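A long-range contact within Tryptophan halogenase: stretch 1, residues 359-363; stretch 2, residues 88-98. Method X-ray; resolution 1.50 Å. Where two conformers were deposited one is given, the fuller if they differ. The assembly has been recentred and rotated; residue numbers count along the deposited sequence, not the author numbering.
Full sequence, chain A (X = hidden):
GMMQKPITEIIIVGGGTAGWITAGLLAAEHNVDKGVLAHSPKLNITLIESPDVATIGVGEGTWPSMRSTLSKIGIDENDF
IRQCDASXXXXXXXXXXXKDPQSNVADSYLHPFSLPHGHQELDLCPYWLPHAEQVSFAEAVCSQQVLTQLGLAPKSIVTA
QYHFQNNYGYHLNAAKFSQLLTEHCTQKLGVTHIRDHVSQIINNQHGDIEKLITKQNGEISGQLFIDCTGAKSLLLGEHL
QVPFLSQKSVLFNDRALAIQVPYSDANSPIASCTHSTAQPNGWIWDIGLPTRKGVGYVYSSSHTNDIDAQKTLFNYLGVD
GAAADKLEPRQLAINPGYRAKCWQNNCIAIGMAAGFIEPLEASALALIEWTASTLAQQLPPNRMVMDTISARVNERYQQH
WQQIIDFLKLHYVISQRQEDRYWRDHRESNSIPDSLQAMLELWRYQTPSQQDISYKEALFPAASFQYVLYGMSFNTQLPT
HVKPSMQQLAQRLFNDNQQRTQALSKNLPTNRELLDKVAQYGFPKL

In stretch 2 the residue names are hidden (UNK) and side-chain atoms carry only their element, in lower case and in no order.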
# COMPACT_ATOMS: atom_id res chain seq x y z
N PRO A 359 2.91 -6.78 -4.64
CA PRO A 359 2.85 -5.92 -3.46
C PRO A 359 4.13 -5.16 -3.14
O PRO A 359 4.36 -4.78 -1.98
CB PRO A 359 2.52 -6.92 -2.34
CG PRO A 359 3.13 -8.16 -2.80
CD PRO A 359 2.95 -8.21 -4.28
N LEU A 360 4.94 -4.88 -4.16
CA LEU A 360 6.12 -4.06 -4.00
C LEU A 360 5.60 -2.66 -3.70
O LEU A 360 4.81 -2.10 -4.46
CB LEU A 360 6.94 -4.03 -5.28
CG LEU A 360 8.27 -3.28 -5.34
CD1 LEU A 360 9.20 -3.82 -4.32
CD2 LEU A 360 8.91 -3.40 -6.70
N GLU A 361 6.05 -2.11 -2.60
CA GLU A 361 5.61 -0.82 -2.09
C GLU A 361 4.15 -0.81 -1.61
O GLU A 361 3.61 0.29 -1.36
CB GLU A 361 5.89 0.34 -3.04
CG GLU A 361 7.37 0.53 -3.29
CD GLU A 361 8.12 1.14 -2.12
OE1 GLU A 361 7.48 1.57 -1.14
OE2 GLU A 361 9.36 1.18 -2.20
N ALA A 362 3.52 -1.97 -1.48
CA ALA A 362 2.24 -2.09 -0.78
C ALA A 362 1.19 -1.10 -1.29
O ALA A 362 0.62 -0.30 -0.54
CB ALA A 362 2.47 -1.98 0.76
N SER A 363 0.88 -1.17 -2.57
CA SER A 363 -0.07 -0.25 -3.15
C SER A 363 -1.51 -0.64 -2.91
O SER A 363 -2.40 0.19 -3.02
CB SER A 363 0.17 -0.06 -4.66
OG SER A 363 -0.01 -1.25 -5.37
N UNK A 88 3.79 -2.42 13.93
CA UNK A 88 4.09 -1.14 13.30
C UNK A 88 5.03 -1.33 12.15
O UNK A 88 6.05 -1.98 12.29
c UNK A 88 4.21 -0.67 16.71
c UNK A 88 1.92 0.83 16.65
c UNK A 88 3.87 -0.02 15.54
c UNK A 88 3.42 -0.57 17.83
c UNK A 88 2.29 0.17 17.80
c UNK A 88 4.71 -0.18 14.32
c UNK A 88 2.70 0.73 15.51
N UNK A 89 4.72 -0.67 11.03
CA UNK A 89 5.57 -0.70 9.83
C UNK A 89 6.09 0.71 9.57
O UNK A 89 5.30 1.64 9.44
c UNK A 89 4.74 -1.17 8.63
c UNK A 89 5.44 -1.07 7.30
c UNK A 89 4.52 -1.41 6.15
c UNK A 89 5.18 -1.11 4.83
n UNK A 89 4.16 -1.20 3.75
N UNK A 90 7.40 0.88 9.47
CA UNK A 90 8.04 2.17 9.25
C UNK A 90 8.64 2.39 7.87
O UNK A 90 9.31 3.40 7.63
c UNK A 90 9.10 2.41 10.35
c UNK A 90 9.46 2.93 12.75
n UNK A 90 9.73 1.96 13.61
o UNK A 90 10.04 4.03 12.77
c UNK A 90 8.45 2.61 11.69
N UNK A 91 8.38 1.44 6.98
CA UNK A 91 8.82 1.50 5.58
C UNK A 91 9.16 0.13 5.06
O UNK A 91 8.67 -0.88 5.57
N UNK A 92 9.94 0.11 3.98
CA UNK A 92 10.41 -1.11 3.32
C UNK A 92 11.93 -1.08 3.25
O UNK A 92 12.52 -0.09 2.83
o UNK A 92 8.47 -1.37 1.85
c UNK A 92 9.88 -1.23 1.90
N UNK A 93 12.53 -2.19 3.68
CA UNK A 93 13.97 -2.36 3.55
C UNK A 93 14.25 -3.34 2.43
O UNK A 93 13.73 -4.46 2.42
c UNK A 93 16.79 -3.24 6.03
c UNK A 93 16.76 -1.20 7.43
n UNK A 93 16.29 -0.55 8.48
n UNK A 93 17.63 -0.62 6.63
n UNK A 93 16.34 -2.44 7.16
c UNK A 93 14.62 -2.86 4.82
c UNK A 93 16.16 -2.81 4.74
N UNK A 94 15.06 -2.87 1.50
CA UNK A 94 15.39 -3.59 0.26
C UNK A 94 16.80 -4.18 0.39
O UNK A 94 17.76 -3.43 0.55
c UNK A 94 12.95 -3.06 -1.78
c UNK A 94 15.27 -2.64 -0.92
c UNK A 94 11.18 -1.47 -1.48
c UNK A 94 13.38 -1.00 -0.66
c UNK A 94 11.62 -2.69 -1.93
c UNK A 94 12.04 -0.63 -0.82
c UNK A 94 13.85 -2.21 -1.15
N UNK A 95 16.88 -5.51 0.30
CA UNK A 95 18.10 -6.25 0.55
C UNK A 95 18.48 -6.92 -0.76
O UNK A 95 17.65 -7.60 -1.36
c UNK A 95 16.81 -7.38 3.99
c UNK A 95 17.86 -7.25 1.68
c UNK A 95 17.37 -6.49 2.93
c UNK A 95 19.12 -8.04 1.97
N UNK A 96 19.75 -6.80 -1.16
CA UNK A 96 20.32 -7.46 -2.32
C UNK A 96 19.71 -7.07 -3.66
O UNK A 96 19.81 -7.80 -4.62
c UNK A 96 20.32 -8.99 -2.15
o UNK A 96 22.02 -8.70 -0.52
n UNK A 96 20.98 -10.68 -0.57
c UNK A 96 21.21 -9.46 -1.02
N UNK A 97 19.12 -5.89 -3.72
CA UNK A 97 18.52 -5.43 -4.97
C UNK A 97 19.54 -4.81 -5.91
O UNK A 97 19.32 -4.75 -7.12
c UNK A 97 13.95 -5.62 -4.51
c UNK A 97 14.99 -4.97 -5.20
c UNK A 97 12.49 -5.32 -6.34
c UNK A 97 15.76 -5.57 -3.19
c UNK A 97 13.49 -4.65 -7.05
c UNK A 97 12.69 -5.80 -5.07
c UNK A 97 17.42 -4.38 -4.70
c UNK A 97 14.75 -4.48 -6.50
n UNK A 97 14.44 -5.99 -3.28
c UNK A 97 16.14 -4.96 -4.35
N UNK A 98 20.62 -4.26 -5.36
CA UNK A 98 21.55 -3.49 -6.17
C UNK A 98 22.62 -4.27 -6.94
O UNK A 98 23.02 -3.87 -8.04
s UNK A 98 21.21 -1.27 -4.55
c UNK A 98 22.29 -2.46 -5.33
O HOH W 1 5.02 0.40 1.61
O HOH W 2 7.49 1.09 1.46

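Position 88 carries one carbon and then a ring of six carbons. It lies far from stretch 1. This is Phe88.

Position 89 has four carbons in a row ending in a nitrogen. The chain is fully extended, and its CA-to-CB bond points toward stretch 1. The terminal nitrogen lies 3.5 Å from CB of Ala362. This is Lys89. Its NZ also donates to water 1 at 2.8 Å.

Position 90 shows three carbons, the third bearing one oxygen and one nitrogen. It is out of reach of stretch 1. This is Gln90, and its amide is hydrogen-bonded elsewhere in the structure.

Position 91 has no side-chain atoms. Phi is 145° and psi -161°. A CB here would be jammed against the carbonyl oxygen of the preceding residue. This is Gly91.

Position 92 has one carbon and then one oxygen. The oxygen lies 4.3 Å from OE1 of Glu361, too far for a direct hydrogen bond. This is Ser92.

Position 93 has three carbons, a nitrogen, then a carbon carrying two more nitrogens. It does not touch stretch 1. This is Arg93, deposited in two conformers, one of which is given.

Position 94 has one carbon and a six-carbon ring. The ring edge meets CD1 of Leu360 and OE2 of Glu361. This is Phe94. Its CE1 is 3.6 Å from Leu360 CD1, and its CZ is 3.3 Å from Glu361 OE2.

Position 95 has four carbons, forked at the first, with one arm two carbons long. It makes no contact. This is Ile95.

Position 96 has two carbons, the second carrying an oxygen and a nitrogen. It too is out of reach. This is Asn96.

Position 97 has one carbon, then fused five- and six-membered rings holding eight carbons and one nitrogen. The ring system approaches CD2 of Leu360 obliquely. This is Trp97, whose CH2 is 4.1 Å from Leu360 CD2.

Position 98 has one carbon and then one sulfur. It is out of reach of stretch 1. This is Cys98.

The contact buries 238 Å² and has no direct hydrogen bond. A type II turn from Pro359 to Ala362, closed by Ala362 N to Pro359 O at 3.0 Å, presents Leu360 and Glu361. Leu360 packs on both Phe94 and Trp97. Water carries the polar part. Water 2 donates to Glu361 OE1 at 2.6 Å and bonds Ser92 OG at 2.7 Å. Water 1 accepts from Lys89 NZ and donates weakly to Glu361 O at 3.3 Å.

Stretch 2 (88-98) FKQGSRFINWC
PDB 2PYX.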